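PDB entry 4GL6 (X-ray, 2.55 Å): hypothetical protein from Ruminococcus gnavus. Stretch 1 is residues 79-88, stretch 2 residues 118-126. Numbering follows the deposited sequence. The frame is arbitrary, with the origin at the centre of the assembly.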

# COMPACT_ATOMS: atom_id res chain seq x y z
N LEU A 79 -3.96 7.49 -3.92
CA LEU A 79 -5.10 7.25 -4.79
C LEU A 79 -4.87 6.03 -5.69
O LEU A 79 -5.82 5.27 -5.95
CB LEU A 79 -5.42 8.48 -5.64
CG LEU A 79 -5.84 9.75 -4.90
CD1 LEU A 79 -5.92 10.92 -5.89
CD2 LEU A 79 -7.15 9.55 -4.16
N LEU A 80 -3.63 5.83 -6.16
CA LEU A 80 -3.28 4.66 -6.97
C LEU A 80 -3.36 3.38 -6.08
O LEU A 80 -3.93 2.38 -6.51
CB LEU A 80 -1.92 4.82 -7.68
CG LEU A 80 -1.83 5.77 -8.89
CD1 LEU A 80 -0.38 5.98 -9.32
CD2 LEU A 80 -2.62 5.28 -10.10
N ALA A 81 -2.84 3.45 -4.85
CA ALA A 81 -2.96 2.35 -3.87
C ALA A 81 -4.41 2.01 -3.58
O ALA A 81 -4.75 0.83 -3.54
CB ALA A 81 -2.24 2.68 -2.54
N LYS A 82 -5.26 3.03 -3.40
CA LYS A 82 -6.70 2.83 -3.14
C LYS A 82 -7.35 1.97 -4.26
O LYS A 82 -8.15 1.06 -3.98
CB LYS A 82 -7.43 4.18 -2.98
CG LYS A 82 -8.92 4.13 -2.60
CD LYS A 82 -9.48 5.53 -2.35
CE LYS A 82 -11.00 5.53 -2.15
NZ LYS A 82 -11.44 4.62 -1.06
N GLN A 83 -6.98 2.26 -5.50
CA GLN A 83 -7.48 1.50 -6.66
C GLN A 83 -6.95 0.08 -6.70
O GLN A 83 -7.70 -0.84 -7.05
CB GLN A 83 -7.19 2.24 -7.96
CG GLN A 83 -8.14 3.38 -8.18
CD GLN A 83 -7.59 4.37 -9.15
OE1 GLN A 83 -7.92 4.35 -10.34
NE2 GLN A 83 -6.69 5.22 -8.67
N MSE A 84 -5.68 -0.10 -6.37
CA MSE A 84 -5.06 -1.45 -6.33
C MSE A 84 -5.77 -2.31 -5.26
O MSE A 84 -6.16 -3.45 -5.52
CB MSE A 84 -3.54 -1.36 -6.09
CG MSE A 84 -2.80 -2.65 -6.43
SE MSE A 84 -1.01 -2.67 -5.72
CE MSE A 84 -0.33 -4.36 -6.41
N GLU A 85 -5.96 -1.72 -4.09
CA GLU A 85 -6.70 -2.33 -2.98
C GLU A 85 -8.12 -2.72 -3.40
O GLU A 85 -8.55 -3.84 -3.14
CB GLU A 85 -6.76 -1.35 -1.80
CG GLU A 85 -5.40 -1.18 -1.12
CD GLU A 85 -5.29 0.01 -0.19
OE1 GLU A 85 -6.32 0.64 0.17
OE2 GLU A 85 -4.15 0.33 0.19
N SER A 86 -8.80 -1.81 -4.08
CA SER A 86 -10.17 -2.04 -4.52
C SER A 86 -10.29 -3.24 -5.47
O SER A 86 -11.15 -4.10 -5.28
CB SER A 86 -10.71 -0.77 -5.19
OG SER A 86 -12.08 -0.92 -5.48
N MSE A 87 -9.42 -3.29 -6.47
CA MSE A 87 -9.38 -4.38 -7.46
C MSE A 87 -9.04 -5.75 -6.83
O MSE A 87 -9.60 -6.78 -7.23
CB MSE A 87 -8.41 -4.04 -8.62
CG MSE A 87 -8.90 -2.92 -9.54
SE MSE A 87 -7.57 -2.37 -10.93
CE MSE A 87 -6.62 -0.95 -9.99
N ILE A 88 -8.15 -5.75 -5.84
CA ILE A 88 -7.84 -6.98 -5.11
C ILE A 88 -9.03 -7.37 -4.21
O ILE A 88 -9.39 -8.55 -4.16
CB ILE A 88 -6.54 -6.86 -4.32
CG1 ILE A 88 -5.38 -6.70 -5.31
CG2 ILE A 88 -6.30 -8.11 -3.48
CD1 ILE A 88 -4.06 -6.39 -4.66
N GLU A 118 -3.98 13.69 -13.42
CA GLU A 118 -3.43 12.84 -14.50
C GLU A 118 -2.90 11.50 -13.99
O GLU A 118 -3.30 10.45 -14.51
CB GLU A 118 -2.32 13.57 -15.29
CG GLU A 118 -1.88 12.85 -16.58
CD GLU A 118 -0.73 13.52 -17.32
OE1 GLU A 118 -0.48 14.74 -17.13
OE2 GLU A 118 -0.07 12.82 -18.12
N ILE A 119 -1.97 11.54 -13.03
CA ILE A 119 -1.26 10.34 -12.53
C ILE A 119 -2.15 9.33 -11.80
O ILE A 119 -1.91 8.13 -11.86
CB ILE A 119 -0.04 10.72 -11.63
CG1 ILE A 119 0.96 9.56 -11.42
CG2 ILE A 119 -0.47 11.25 -10.26
CD1 ILE A 119 1.71 9.13 -12.65
N SER A 120 -3.16 9.83 -11.09
CA SER A 120 -4.07 8.98 -10.30
C SER A 120 -5.02 8.10 -11.12
O SER A 120 -5.66 7.23 -10.56
CB SER A 120 -4.90 9.84 -9.35
OG SER A 120 -5.80 10.65 -10.10
N GLN A 121 -5.15 8.33 -12.42
CA GLN A 121 -5.92 7.43 -13.27
C GLN A 121 -5.06 6.20 -13.57
O GLN A 121 -3.97 6.31 -14.17
CB GLN A 121 -6.28 8.07 -14.58
CG GLN A 121 -7.13 9.31 -14.45
CD GLN A 121 -7.63 9.71 -15.81
OE1 GLN A 121 -7.14 10.66 -16.39
NE2 GLN A 121 -8.53 8.91 -16.36
N TRP A 122 -5.55 5.04 -13.17
CA TRP A 122 -4.84 3.77 -13.33
C TRP A 122 -4.32 3.54 -14.74
O TRP A 122 -3.16 3.17 -14.91
CB TRP A 122 -5.71 2.61 -12.87
CG TRP A 122 -4.93 1.36 -12.73
CD1 TRP A 122 -4.83 0.33 -13.64
CD2 TRP A 122 -4.07 0.99 -11.64
NE1 TRP A 122 -4.01 -0.64 -13.17
CE2 TRP A 122 -3.51 -0.31 -11.98
CE3 TRP A 122 -3.72 1.58 -10.43
CZ2 TRP A 122 -2.64 -0.99 -11.15
CZ3 TRP A 122 -2.85 0.89 -9.60
CH2 TRP A 122 -2.33 -0.37 -9.95
N LYS A 123 -5.16 3.81 -15.74
CA LYS A 123 -4.76 3.65 -17.14
C LYS A 123 -3.47 4.44 -17.51
O LYS A 123 -2.61 3.92 -18.21
CB LYS A 123 -5.90 3.99 -18.11
CG LYS A 123 -6.54 5.37 -17.95
CD LYS A 123 -7.23 5.84 -19.23
CE LYS A 123 -7.71 7.29 -19.11
NZ LYS A 123 -8.07 7.89 -20.42
N ASN A 124 -3.33 5.67 -17.00
CA ASN A 124 -2.16 6.51 -17.27
C ASN A 124 -0.94 6.01 -16.56
O ASN A 124 0.18 6.13 -17.07
CB ASN A 124 -2.39 7.96 -16.84
CG ASN A 124 -3.41 8.67 -17.69
OD1 ASN A 124 -3.61 8.34 -18.85
ND2 ASN A 124 -4.04 9.67 -17.12
N TYR A 125 -1.15 5.51 -15.34
CA TYR A 125 -0.07 4.98 -14.53
C TYR A 125 0.53 3.74 -15.18
O TYR A 125 1.75 3.62 -15.26
CB TYR A 125 -0.57 4.72 -13.10
CG TYR A 125 0.47 4.09 -12.21
CD1 TYR A 125 1.69 4.73 -11.97
CD2 TYR A 125 0.24 2.87 -11.57
CE1 TYR A 125 2.66 4.15 -11.14
CE2 TYR A 125 1.21 2.28 -10.73
CZ TYR A 125 2.41 2.92 -10.53
OH TYR A 125 3.33 2.36 -9.72
N VAL A 126 -0.33 2.83 -15.63
CA VAL A 126 0.08 1.61 -16.36
C VAL A 126 0.85 1.96 -17.63
O VAL A 126 1.84 1.31 -17.95
CB VAL A 126 -1.13 0.72 -16.70
CG1 VAL A 126 -0.76 -0.39 -17.69
CG2 VAL A 126 -1.73 0.12 -15.43

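A continuous helix, 79-88, packs against a helix-turn-helix corner. The second stretch comes out of one helix, passes through Q121 at the N-cap position, and starts the next helix at W122. That new helix runs at 102° to the first; the axes come no closer than 11.1 Å, and side chains, above all L80 and W122, occupy the space between. The backbones draw nearest at the corner instead, where the CA atoms of L80 and S120 are 5.5 Å apart. The residues of the first helix that meet the corner, L79, L80, Q83, M84 and M87, follow the three- and four-residue spacing of one helical face.

L80 is buried and gives up more area to the corner than any other residue. It has chi1 at m and chi2 at t, the common leucine pair on a helix. L80 CD1 lies over the face of the Y125 ring, 3.7 Å from the ring centroid and 19° off the normal, a CH-pi contact. L80 CD2 is 3.4 Å from I119 O and 3.6 Å from S120 O, and also meets W122 CE3 at 3.9 Å. Y125 has chi1 at t and chi2 at 58°, which leaves its ring face available to the leucine methyl.

W122 is the knob. Its CA-to-CB bond points sideways, but chi1 at t and chi2 at -98° lay the indole among L80, Q83, M84 and M87. The selenomethionine M87 covers one face: with chi1 at m, chi2 at t and chi3 at m, the final turn brings M87 CE to 3.7 Å from the centroid of the W122 six-membered ring, 17° off its normal. An extended chi3 is seen in M84, also selenomethionine, whose end leads away; there M84 CB makes the contact, 4.2 Å from W122 CH2. The indole NE1 is hydrogen-bonded elsewhere in the structure.

Q83 supplies the polar element. Its chi1 at m, chi2 at t and chi3 of 98° place Q83 NE2 between two carbonyls, and the amide donates to both: to S120 O at 2.9 Å, with an N-H...O angle of 172°, and to L79 O, also at 2.9 Å, with an angle of 173°. Two nearly linear bonds from one amide thus tie the corner to the helix backbone a turn back. L79 CD1 rests 3.8 Å from S120 CB. Within the corner, N124 ND2 donates to E118 O at 2.8 Å, bridging the turn.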